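PDB 2RA5: putative transcriptional regulator from Streptomyces coelicolor A3, which probably regulates transcription by binding DNA, as GntR-family proteins do, in response to a small molecule held by its UTRA domain. Local coordinates for residues A[183-188]-A[213-218]; A[170-175]-A[224-229]; A[136-141]-A[150-155]; A[209-214]-A[237-242]. All coordinates share one frame; numbering follows the deposited sequence. Where two conformers were deposited one is given.

Overall arrangement
Contacts 1, 2 and 3 meet on one six-stranded antiparallel sheet of the UTRA domain, in the order 106-116, 132-142, 145-154, 224-232, 209-218, 184-193. Contact 3 closes first along the chain; contact 1 is then nested inside the loop closed by contact 2, and contact 4 alternates with contact 2. The centres of contacts 2 and 3 are about 9 Å apart, those of contacts 1 and 2 about 10 Å, and all three contacts touch the bound tartaric acid. Contact 4 shares Met213 and Glu214 with contact 1 and leads to strand 239-245, which pairs with the second subunit. The sheet thus supplies much of the ligand pocket, and its edge strand 184-193 meets the second subunit.

Contact 1 (A[183-188]-A[213-218]); sequences HSARQS and MERTTF. With SRT (S,R meso-tartaric acid), chain B.
In Gln187 the CG atom stands anti to the carbonyl carbon (chi1 -63°), whereas in Arg215 it stands anti to the backbone N (chi1 169°); these torsions bring Gln187 CG and Arg215 CG together, 4.0 Å apart, and from there the chains run side by side, pointing the same way. Farther out Gln187 NE2 lies 3.9 Å from Arg215 CD, while the amide and guanidinium planes are turned 74° apart. The other end of the amide meets Met213 (modelled as selenomethionine), with Gln187 OE1 3.4 Å from Met213 SE. Beyond Gln187 the arginine reaches the tartaric acid: Arg215 NH1 donates to carboxylate oxygen O1 at 2.9 Å, with O1 in the guanidinium plane, and weakly to its partner O11. An alanine in place of Arg215 would probably leave that carboxylate without this donor and its positive charge, and open a gap beside the Gln187 amide.

The backbones form a regular antiparallel pair that ends in a classic beta bulge, where His183 and Ser184 both face Phe218. His183 N gives Phe218 O a bond of 2.9 Å, and Ser184 N adds a weak one of 3.4 Å. On the face shared by Ser184, Arg186 and Phe218, Ser184 OG lies 3.9 Å from Phe218 CD1.

In the conformer given, the Arg186 guanidinium forms a salt bridge with Glu240 of the second subunit, and strand 184-193 pairs antiparallel with a strand of that chain. Strand 209-218 has strand 224-232 as its other neighbour, and helix 119-125 packs against Glu214 and Thr216.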
# COMPACT_ATOMS: atom_id res chain seq x y z
N HIS A 183 11.31 -8.66 -14.31
CA HIS A 183 11.37 -9.85 -13.47
C HIS A 183 10.91 -9.59 -12.02
O HIS A 183 10.22 -10.42 -11.43
CB HIS A 183 12.77 -10.44 -13.51
CG HIS A 183 12.87 -11.78 -12.87
ND1 HIS A 183 13.45 -11.97 -11.61
CD2 HIS A 183 12.48 -13.00 -13.27
CE1 HIS A 183 13.40 -13.23 -11.30
NE2 HIS A 183 12.81 -13.90 -12.28
N SER A 184 11.30 -8.45 -11.46
CA SER A 184 10.84 -8.09 -10.13
C SER A 184 10.73 -6.58 -9.97
O SER A 184 11.07 -5.81 -10.87
CB SER A 184 11.77 -8.66 -9.05
OG SER A 184 13.09 -8.16 -9.17
N ALA A 185 10.25 -6.19 -8.80
CA ALA A 185 10.11 -4.79 -8.47
C ALA A 185 10.17 -4.68 -6.97
O ALA A 185 9.75 -5.58 -6.27
CB ALA A 185 8.79 -4.26 -8.94
N ARG A 186 10.67 -3.55 -6.51
CA ARG A 186 10.72 -3.23 -5.10
C ARG A 186 9.73 -2.09 -4.89
O ARG A 186 9.73 -1.13 -5.66
CB ARG A 186 12.16 -2.83 -4.76
CG ARG A 186 12.37 -2.41 -3.34
CD ARG A 186 12.19 -3.56 -2.40
NE ARG A 186 12.54 -3.12 -1.06
CZ ARG A 186 11.71 -2.44 -0.29
NH1 ARG A 186 12.11 -2.04 0.91
NH2 ARG A 186 10.49 -2.16 -0.72
N GLN A 187 8.86 -2.20 -3.89
CA GLN A 187 7.84 -1.17 -3.66
C GLN A 187 7.69 -0.71 -2.21
O GLN A 187 7.75 -1.50 -1.28
CB GLN A 187 6.45 -1.63 -4.13
CG GLN A 187 6.32 -1.91 -5.59
CD GLN A 187 4.89 -1.80 -6.04
OE1 GLN A 187 4.04 -1.32 -5.29
NE2 GLN A 187 4.60 -2.25 -7.26
N SER A 188 7.47 0.59 -2.04
CA SER A 188 7.14 1.13 -0.73
C SER A 188 5.91 2.00 -0.89
O SER A 188 5.81 2.84 -1.79
CB SER A 188 8.29 1.96 -0.18
OG SER A 188 8.83 2.75 -1.21
N MSE A 213 3.60 6.26 -3.65
CA MSE A 213 4.33 5.04 -3.83
C MSE A 213 5.63 5.20 -4.65
O MSE A 213 5.73 6.02 -5.57
CB MSE A 213 3.40 3.96 -4.37
CG MSE A 213 3.46 3.74 -5.84
SE MSE A 213 4.21 1.99 -6.19
CE MSE A 213 3.60 1.80 -8.04
N GLU A 214 6.64 4.44 -4.26
CA GLU A 214 7.91 4.43 -4.97
C GLU A 214 8.19 3.01 -5.39
O GLU A 214 7.97 2.07 -4.63
CB GLU A 214 9.04 4.94 -4.08
CG GLU A 214 9.13 6.45 -3.97
CD GLU A 214 10.21 6.88 -2.99
OE1 GLU A 214 11.20 6.13 -2.83
OE2 GLU A 214 10.07 7.95 -2.37
N ARG A 215 8.65 2.84 -6.63
CA ARG A 215 8.90 1.51 -7.15
C ARG A 215 10.18 1.46 -7.97
O ARG A 215 10.46 2.37 -8.75
CB ARG A 215 7.68 1.09 -7.98
CG ARG A 215 7.86 -0.17 -8.81
CD ARG A 215 6.73 -0.29 -9.82
NE ARG A 215 6.72 0.79 -10.82
CZ ARG A 215 5.66 1.11 -11.57
NH1 ARG A 215 5.72 2.10 -12.46
NH2 ARG A 215 4.52 0.44 -11.42
N THR A 216 10.97 0.40 -7.81
CA THR A 216 12.05 0.14 -8.76
C THR A 216 11.82 -1.18 -9.45
O THR A 216 11.65 -2.20 -8.80
CB THR A 216 13.45 0.08 -8.13
OG1 THR A 216 13.66 1.20 -7.28
CG2 THR A 216 14.54 0.07 -9.23
N THR A 217 11.91 -1.19 -10.77
CA THR A 217 11.71 -2.42 -11.52
C THR A 217 13.01 -2.95 -12.16
O THR A 217 13.74 -2.20 -12.80
CB THR A 217 10.66 -2.21 -12.62
OG1 THR A 217 9.48 -1.62 -12.05
CG2 THR A 217 10.30 -3.53 -13.31
N PHE A 218 13.26 -4.24 -11.99
CA PHE A 218 14.46 -4.88 -12.52
C PHE A 218 14.16 -5.91 -13.60
O PHE A 218 13.07 -6.50 -13.63
CB PHE A 218 15.23 -5.55 -11.39
CG PHE A 218 15.45 -4.67 -10.21
CD1 PHE A 218 14.41 -4.44 -9.30
CD2 PHE A 218 16.68 -4.06 -10.01
CE1 PHE A 218 14.60 -3.60 -8.21
CE2 PHE A 218 16.89 -3.23 -8.90
CZ PHE A 218 15.86 -3.00 -8.00
O1 SRT B . 4.04 3.12 -14.53
O11 SRT B . 2.41 2.70 -13.09
C1 SRT B . 2.86 2.77 -14.27
C2 SRT B . 1.93 2.45 -15.42
O2 SRT B . 2.64 2.51 -16.66
C3 SRT B . 1.20 1.10 -15.23
O3 SRT B . -0.01 1.01 -15.99
C4 SRT B . 2.08 -0.05 -15.64
O4 SRT B . 2.01 -0.51 -16.82
O41 SRT B . 2.82 -0.49 -14.74

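Contact 2 (A[170-175]-A[224-229]). With SRT (S,R meso-tartaric acid), chain B.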
# COMPACT_ATOMS: atom_id res chain seq x y z
N GLY A 170 0.17 1.41 -21.26
CA GLY A 170 0.99 1.47 -20.06
C GLY A 170 2.49 1.37 -20.30
O GLY A 170 2.96 0.85 -21.31
N LEU A 171 3.24 1.88 -19.34
CA LEU A 171 4.70 1.94 -19.47
C LEU A 171 5.33 0.55 -19.48
O LEU A 171 6.30 0.33 -20.20
CB LEU A 171 5.29 2.80 -18.34
CG LEU A 171 6.81 2.90 -18.24
CD1 LEU A 171 7.39 3.46 -19.53
CD2 LEU A 171 7.23 3.74 -17.03
N TYR A 172 4.77 -0.38 -18.70
CA TYR A 172 5.28 -1.75 -18.68
C TYR A 172 5.11 -2.46 -20.01
O TYR A 172 6.01 -3.17 -20.46
CB TYR A 172 4.60 -2.56 -17.58
CG TYR A 172 5.24 -2.43 -16.23
CD1 TYR A 172 6.05 -1.32 -15.92
CD2 TYR A 172 5.04 -3.39 -15.26
CE1 TYR A 172 6.64 -1.20 -14.68
CE2 TYR A 172 5.63 -3.28 -14.02
CZ TYR A 172 6.42 -2.18 -13.73
OH TYR A 172 6.99 -2.10 -12.48
N ARG A 173 3.94 -2.28 -20.63
CA ARG A 173 3.64 -2.90 -21.92
C ARG A 173 4.62 -2.41 -22.97
O ARG A 173 5.17 -3.20 -23.73
CB ARG A 173 2.19 -2.60 -22.36
CG ARG A 173 1.84 -3.08 -23.78
CD ARG A 173 0.38 -2.77 -24.13
NE ARG A 173 0.13 -2.67 -25.58
CZ ARG A 173 -0.75 -3.41 -26.26
NH1 ARG A 173 -0.89 -3.23 -27.57
NH2 ARG A 173 -1.49 -4.32 -25.65
N LEU A 174 4.86 -1.10 -22.98
CA LEU A 174 5.82 -0.51 -23.91
C LEU A 174 7.20 -1.12 -23.73
O LEU A 174 7.87 -1.46 -24.71
CB LEU A 174 5.90 1.00 -23.74
CG LEU A 174 4.98 1.80 -24.67
CD1 LEU A 174 5.05 3.29 -24.35
CD2 LEU A 174 5.39 1.54 -26.10
N MSE A 175 7.64 -1.25 -22.48
CA MSE A 175 8.98 -1.75 -22.20
C MSE A 175 9.14 -3.20 -22.64
O MSE A 175 10.16 -3.58 -23.21
CB MSE A 175 9.33 -1.61 -20.72
CG MSE A 175 9.34 -0.16 -20.23
SE MSE A 175 9.99 0.05 -18.40
CE MSE A 175 8.97 -1.37 -17.54
N ALA A 224 18.24 -2.37 -12.63
CA ALA A 224 17.08 -1.49 -12.62
C ALA A 224 16.78 -1.06 -14.03
O ALA A 224 17.67 -0.80 -14.84
CB ALA A 224 17.29 -0.28 -11.73
N VAL A 225 15.50 -0.99 -14.34
CA VAL A 225 15.09 -0.77 -15.70
C VAL A 225 14.15 0.46 -15.66
O VAL A 225 13.94 1.16 -16.65
CB VAL A 225 14.49 -2.13 -16.25
CG1 VAL A 225 12.97 -2.18 -16.24
CG2 VAL A 225 15.06 -2.48 -17.59
N GLU A 226 13.66 0.76 -14.46
CA GLU A 226 12.66 1.79 -14.27
C GLU A 226 12.56 2.14 -12.78
O GLU A 226 12.59 1.27 -11.92
CB GLU A 226 11.30 1.30 -14.81
CG GLU A 226 10.15 2.29 -14.65
CD GLU A 226 9.45 2.22 -13.29
OE1 GLU A 226 9.44 1.14 -12.65
OE2 GLU A 226 8.87 3.24 -12.85
N PHE A 227 12.48 3.44 -12.50
CA PHE A 227 12.19 3.93 -11.17
C PHE A 227 11.01 4.90 -11.22
O PHE A 227 11.01 5.86 -11.99
CB PHE A 227 13.39 4.67 -10.61
CG PHE A 227 13.13 5.32 -9.28
CD1 PHE A 227 12.81 4.54 -8.17
CD2 PHE A 227 13.23 6.70 -9.12
CE1 PHE A 227 12.59 5.13 -6.92
CE2 PHE A 227 13.00 7.29 -7.86
CZ PHE A 227 12.69 6.50 -6.77
N GLY A 228 10.02 4.66 -10.39
CA GLY A 228 8.83 5.49 -10.40
C GLY A 228 8.57 6.09 -9.05
O GLY A 228 8.80 5.49 -8.00
N THR A 229 8.10 7.32 -9.07
CA THR A 229 7.74 8.03 -7.86
C THR A 229 6.36 8.65 -8.12
O THR A 229 6.21 9.53 -8.96
CB THR A 229 8.86 9.05 -7.44
OG1 THR A 229 8.69 9.44 -6.08
CG2 THR A 229 8.92 10.28 -8.37
O1 SRT B . 4.04 3.12 -14.53
O11 SRT B . 2.41 2.70 -13.09
C1 SRT B . 2.86 2.77 -14.27
C2 SRT B . 1.93 2.45 -15.42
O2 SRT B . 2.64 2.51 -16.66
C3 SRT B . 1.20 1.10 -15.23
O3 SRT B . -0.01 1.01 -15.99
C4 SRT B . 2.08 -0.05 -15.64
O4 SRT B . 2.01 -0.51 -16.82
O41 SRT B . 2.82 -0.49 -14.74
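Helix 171-175, which sets Leu171, Tyr172 and Met175 against Val225 and Glu226, runs nearly antiparallel to strand 224-229, at 164° and with the axes 10.9 Å apart, so that side chains alone bridge the gap. Glu226 takes the largest share of the contact. Its CG is anti to the backbone N (chi1 179°) and lies 4.0 Å from CD2 of Leu171, while its CB lies 4.0 Å from the SE atom of Met175 (selenomethionine). The end of Met175 turns on to Val225, CE to CG1 at 4.3 Å. Val225 and Glu226 both face Thr217 in a classic beta bulge of the neighbouring strand pair.

Glu226 OE1 comes to the edge of the Tyr172 ring, near its plane, but stays 4.1 Å from Tyr172 OH. The link between them is Thr217 OG1, which is hydrogen-bonded to both.

The start of the helix forms one wall of the ligand pocket. Gly170 occupies the N-cap position, and just after it Leu171 N donates to hydroxyl O2 of the tartaric acid at 2.8 Å; Tyr172 N adds a weak bond to carboxylate oxygen O4 at 3.3 Å. The other oxygen of that carboxylate, O41, lies 3.4 Å above the Tyr172 ring plane, offset toward the rim.

An acidic ligand is thus received by the N-terminal end of a helix, whose first N-H groups and dipole would be expected to stabilise negative charge. Glu226 would bring like charge close to the pocket; its weak, long ion pair with Arg215 may partly offset this, while the bond to Thr217 helps hold OE1 in place.

Contact 3 (A[136-141]-A[150-155]); sequences IERLRL and LCNYLP. With SRT (S,R meso-tartaric acid), chain B.
Arg138 and Leu150 lie opposite each other as a hydrogen-bonded pair in the beta hairpin of strands 132-142 and 145-154. Arg138 N donates to Leu150 O, and Leu150 N returns a nearly straight bond to Arg138 O; Ile136 and Asn152 are joined by two more such bonds. The Arg138 side chain starts with CB 4.2 Å from Leu150 O. CG is anti to the carbonyl carbon (chi1 -62°), and bends at chi2 and chi3 then curl the chain past its leucine partner. At the tip, Leu150 CD1 covers one face of the guanidinium, 3.8 Å above the plane and offset toward the rim. The edge is turned to the tartaric acid: NH1 donates to hydroxyl O2 at a modelled distance too short to be trusted in detail, and NH2 makes a weak bond of 3.3 Å to carboxylate oxygen O1. A leucine in place of Arg138 would probably leave O2 without its charged donor and weaken the hold on the acid.

Arg140 approaches the same leucine methyl, its CG 3.8 Å from Leu150 CD1. Two guanidinium groups so close in a buried pocket would probably be stabilised by an anionic ligand. On the opposite face of the hairpin Glu137 packs on Cys151, its carboxylate held by Tyr149 and Arg135. Near the ligand's central carbons, Arg140 NH2 lies 2.8 Å from hydroxyl oxygen O3.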
# COMPACT_ATOMS: atom_id res chain seq x y z
N ILE A 136 10.01 10.93 -17.42
CA ILE A 136 8.64 11.02 -17.89
C ILE A 136 7.69 11.42 -16.77
O ILE A 136 7.82 10.99 -15.62
CB ILE A 136 8.17 9.69 -18.53
CG1 ILE A 136 9.04 9.35 -19.74
CG2 ILE A 136 6.72 9.79 -18.97
CD1 ILE A 136 8.81 7.97 -20.28
N GLU A 137 6.73 12.28 -17.10
CA GLU A 137 5.67 12.61 -16.17
C GLU A 137 4.29 12.44 -16.83
O GLU A 137 4.05 12.94 -17.92
CB GLU A 137 5.87 14.02 -15.62
CG GLU A 137 7.16 14.16 -14.83
CD GLU A 137 7.30 15.49 -14.14
OE1 GLU A 137 8.45 15.90 -13.86
OE2 GLU A 137 6.27 16.14 -13.88
N ARG A 138 3.40 11.70 -16.16
CA ARG A 138 2.04 11.48 -16.65
C ARG A 138 0.99 11.83 -15.61
O ARG A 138 1.17 11.59 -14.41
CB ARG A 138 1.78 10.02 -17.06
CG ARG A 138 2.61 9.47 -18.19
CD ARG A 138 3.41 8.29 -17.65
NE ARG A 138 2.82 6.99 -17.94
CZ ARG A 138 3.12 5.88 -17.28
NH1 ARG A 138 2.55 4.72 -17.60
NH2 ARG A 138 3.99 5.93 -16.27
N LEU A 139 -0.12 12.39 -16.08
CA LEU A 139 -1.32 12.50 -15.26
C LEU A 139 -2.30 11.40 -15.72
O LEU A 139 -2.52 11.22 -16.92
CB LEU A 139 -1.93 13.89 -15.41
CG LEU A 139 -3.11 14.29 -14.52
CD1 LEU A 139 -2.70 14.47 -13.07
CD2 LEU A 139 -3.73 15.58 -15.05
N ARG A 140 -2.82 10.64 -14.76
CA ARG A 140 -3.85 9.64 -15.06
C ARG A 140 -5.19 10.18 -14.61
O ARG A 140 -5.35 10.61 -13.46
CB ARG A 140 -3.57 8.34 -14.32
CG ARG A 140 -2.43 7.57 -14.91
CD ARG A 140 -2.89 6.54 -15.93
NE ARG A 140 -2.08 5.34 -15.78
CZ ARG A 140 -1.31 4.81 -16.73
NH1 ARG A 140 -1.27 5.36 -17.94
NH2 ARG A 140 -0.59 3.73 -16.46
N LEU A 141 -6.16 10.16 -15.50
CA LEU A 141 -7.50 10.59 -15.09
C LEU A 141 -8.56 9.51 -15.25
O LEU A 141 -8.48 8.67 -16.15
CB LEU A 141 -7.93 11.88 -15.81
CG LEU A 141 -6.88 12.99 -15.92
CD1 LEU A 141 -5.97 12.72 -17.11
CD2 LEU A 141 -7.52 14.37 -16.03
N LEU A 150 2.21 10.52 -12.08
CA LEU A 150 3.25 9.51 -12.25
C LEU A 150 4.57 10.04 -12.83
O LEU A 150 4.63 10.36 -14.02
CB LEU A 150 2.74 8.39 -13.18
CG LEU A 150 1.36 7.78 -12.94
CD1 LEU A 150 1.13 6.59 -13.86
CD2 LEU A 150 1.17 7.39 -11.47
N CYS A 151 5.62 10.12 -12.01
CA CYS A 151 6.97 10.45 -12.50
C CYS A 151 7.82 9.19 -12.65
O CYS A 151 8.02 8.46 -11.68
CB CYS A 151 7.70 11.43 -11.58
SG CYS A 151 6.76 12.87 -11.04
N ASN A 152 8.35 8.95 -13.84
CA ASN A 152 9.26 7.82 -14.04
C ASN A 152 10.64 8.16 -14.62
O ASN A 152 10.80 9.11 -15.39
CB ASN A 152 8.60 6.69 -14.85
CG ASN A 152 7.31 6.18 -14.21
OD1 ASN A 152 7.31 5.19 -13.47
ND2 ASN A 152 6.23 6.88 -14.45
N TYR A 153 11.63 7.37 -14.23
CA TYR A 153 12.99 7.55 -14.72
C TYR A 153 13.49 6.27 -15.31
O TYR A 153 13.39 5.22 -14.68
CB TYR A 153 13.90 7.98 -13.58
CG TYR A 153 13.46 9.27 -12.93
CD1 TYR A 153 12.55 9.27 -11.87
CD2 TYR A 153 13.94 10.49 -13.39
CE1 TYR A 153 12.15 10.45 -11.28
CE2 TYR A 153 13.53 11.68 -12.81
CZ TYR A 153 12.64 11.65 -11.75
OH TYR A 153 12.23 12.82 -11.15
N LEU A 154 14.01 6.35 -16.52
CA LEU A 154 14.59 5.19 -17.16
C LEU A 154 16.07 5.44 -17.48
O LEU A 154 16.46 6.55 -17.80
CB LEU A 154 13.86 4.78 -18.44
CG LEU A 154 12.35 4.80 -18.65
CD1 LEU A 154 11.94 3.48 -19.29
CD2 LEU A 154 11.62 5.01 -17.36
N PRO A 155 16.88 4.38 -17.37
CA PRO A 155 18.28 4.49 -17.80
C PRO A 155 18.35 4.60 -19.32
O PRO A 155 17.41 4.23 -20.01
CB PRO A 155 18.90 3.18 -17.30
CG PRO A 155 17.78 2.22 -17.18
CD PRO A 155 16.52 3.02 -16.93
O1 SRT B . 4.04 3.12 -14.53
O11 SRT B . 2.41 2.70 -13.09
C1 SRT B . 2.86 2.77 -14.27
C2 SRT B . 1.93 2.45 -15.42
O2 SRT B . 2.64 2.51 -16.66
C3 SRT B . 1.20 1.10 -15.23
O3 SRT B . -0.01 1.01 -15.99
C4 SRT B . 2.08 -0.05 -15.64
O4 SRT B . 2.01 -0.51 -16.82
O41 SRT B . 2.82 -0.49 -14.74

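Contact 4 (A[209-214]-A[237-242]); sequences PLLTME and YSFEFQ
An apolar patch on the six-stranded UTRA sheet, made by Leu211 and Met213 (selenomethionine) of strand 209-218, receives two aromatic residues, Tyr237 just before strand 239-245 and Phe239 at its start. No hydrogen bond joins the two segments. The CD2 methyl of Leu211 lies 3.7 Å from Phe239 CE2, and Leu211 CG follows at 3.8 Å from the same ring atom. The same methyl reaches back to Tyr237, at the edge of whose ring it sits near the plane, 4.2 Å from CD2. Two positions along the strand, Met213 crosses Phe239 at about a right angle and sets its CB 3.8 Å from Phe239 CZ.

Here the chain leaves the sheet: after strand 224-232 it turns over the patch, and strand 239-245 pairs antiparallel with strand 69-73. Phe239, Glu240 and Phe241 also pair with a strand of the second subunit, where Phe241 packs against Gln187 of that subunit.

The two aromatic side chains leave the backbone differently, with CG of Tyr237 anti to the backbone N (chi1 -176°) and CG of Phe239 anti to the carbonyl carbon (chi1 -67°). Their rings nevertheless meet, Tyr237 CE2 lying 3.7 Å above the plane of the Phe239 ring, over its centre. Tyr232 joins both rings, stacking with Tyr237 and standing edge-to-face with Phe239.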
# COMPACT_ATOMS: atom_id res chain seq x y z
N PRO A 209 -3.83 15.22 2.31
CA PRO A 209 -3.19 13.91 2.31
C PRO A 209 -3.14 13.30 0.91
O PRO A 209 -4.15 13.29 0.19
CB PRO A 209 -4.13 13.09 3.20
CG PRO A 209 -5.43 13.82 3.12
CD PRO A 209 -5.00 15.24 3.19
N LEU A 210 -1.97 12.79 0.52
CA LEU A 210 -1.85 12.06 -0.74
C LEU A 210 -1.33 10.66 -0.49
O LEU A 210 -0.57 10.43 0.47
CB LEU A 210 -0.92 12.78 -1.71
CG LEU A 210 -1.34 14.09 -2.40
CD1 LEU A 210 -0.36 14.37 -3.53
CD2 LEU A 210 -2.76 14.05 -2.93
N LEU A 211 -1.72 9.73 -1.34
CA LEU A 211 -1.18 8.39 -1.28
C LEU A 211 0.09 8.40 -2.11
O LEU A 211 0.10 8.91 -3.23
CB LEU A 211 -2.20 7.38 -1.83
CG LEU A 211 -2.02 5.87 -1.59
CD1 LEU A 211 -1.79 5.54 -0.12
CD2 LEU A 211 -3.24 5.13 -2.11
N THR A 212 1.17 7.89 -1.56
CA THR A 212 2.41 7.87 -2.32
C THR A 212 2.92 6.46 -2.54
O THR A 212 2.72 5.57 -1.71
CB THR A 212 3.52 8.68 -1.65
OG1 THR A 212 3.95 8.00 -0.46
CG2 THR A 212 3.06 10.10 -1.31
N MSE A 213 3.60 6.26 -3.65
CA MSE A 213 4.33 5.04 -3.83
C MSE A 213 5.63 5.20 -4.65
O MSE A 213 5.73 6.02 -5.57
CB MSE A 213 3.40 3.96 -4.37
CG MSE A 213 3.46 3.74 -5.84
SE MSE A 213 4.21 1.99 -6.19
CE MSE A 213 3.60 1.80 -8.04
N GLU A 214 6.64 4.44 -4.26
CA GLU A 214 7.91 4.43 -4.97
C GLU A 214 8.19 3.01 -5.39
O GLU A 214 7.97 2.07 -4.63
CB GLU A 214 9.04 4.94 -4.08
CG GLU A 214 9.13 6.45 -3.97
CD GLU A 214 10.21 6.88 -2.99
OE1 GLU A 214 11.20 6.13 -2.83
OE2 GLU A 214 10.07 7.95 -2.37
N TYR A 237 -8.47 6.81 -5.40
CA TYR A 237 -7.66 5.62 -5.66
C TYR A 237 -7.24 4.91 -4.37
O TYR A 237 -7.03 5.56 -3.34
CB TYR A 237 -6.40 6.00 -6.46
CG TYR A 237 -5.57 4.81 -6.85
CD1 TYR A 237 -5.83 4.11 -8.03
CD2 TYR A 237 -4.53 4.35 -6.03
CE1 TYR A 237 -5.07 3.00 -8.39
CE2 TYR A 237 -3.76 3.23 -6.39
CZ TYR A 237 -4.04 2.56 -7.57
OH TYR A 237 -3.30 1.46 -7.95
N SER A 238 -7.13 3.59 -4.43
CA SER A 238 -6.44 2.83 -3.37
C SER A 238 -5.82 1.53 -3.89
O SER A 238 -6.20 1.02 -4.95
CB SER A 238 -7.37 2.57 -2.17
OG SER A 238 -8.45 1.74 -2.54
N PHE A 239 -4.84 1.02 -3.17
CA PHE A 239 -4.18 -0.21 -3.60
C PHE A 239 -4.98 -1.40 -3.12
O PHE A 239 -5.16 -1.60 -1.93
CB PHE A 239 -2.74 -0.28 -3.10
CG PHE A 239 -1.84 0.76 -3.72
CD1 PHE A 239 -1.26 0.53 -4.96
CD2 PHE A 239 -1.59 1.96 -3.07
CE1 PHE A 239 -0.44 1.48 -5.55
CE2 PHE A 239 -0.76 2.93 -3.67
CZ PHE A 239 -0.19 2.68 -4.91
N GLU A 240 -5.51 -2.15 -4.07
CA GLU A 240 -6.40 -3.25 -3.74
C GLU A 240 -5.72 -4.52 -4.18
O GLU A 240 -5.33 -4.65 -5.34
CB GLU A 240 -7.75 -3.12 -4.45
CG GLU A 240 -8.57 -1.89 -4.08
CD GLU A 240 -9.13 -1.95 -2.67
OE1 GLU A 240 -9.40 -3.07 -2.16
OE2 GLU A 240 -9.31 -0.87 -2.07
N PHE A 241 -5.58 -5.47 -3.27
CA PHE A 241 -5.07 -6.76 -3.68
C PHE A 241 -5.53 -7.92 -2.80
O PHE A 241 -6.17 -7.75 -1.76
CB PHE A 241 -3.55 -6.73 -3.79
CG PHE A 241 -2.88 -6.14 -2.59
CD1 PHE A 241 -2.70 -4.77 -2.48
CD2 PHE A 241 -2.43 -6.96 -1.56
CE1 PHE A 241 -2.09 -4.22 -1.37
CE2 PHE A 241 -1.81 -6.42 -0.43
CZ PHE A 241 -1.64 -5.04 -0.34
N GLN A 242 -5.22 -9.12 -3.27
CA GLN A 242 -5.53 -10.33 -2.56
C GLN A 242 -4.22 -11.05 -2.34
O GLN A 242 -3.38 -11.10 -3.23
CB GLN A 242 -6.47 -11.19 -3.39
CG GLN A 242 -6.83 -12.52 -2.75
CD GLN A 242 -7.60 -13.45 -3.70
OE1 GLN A 242 -8.27 -14.38 -3.26
NE2 GLN A 242 -7.50 -13.19 -5.00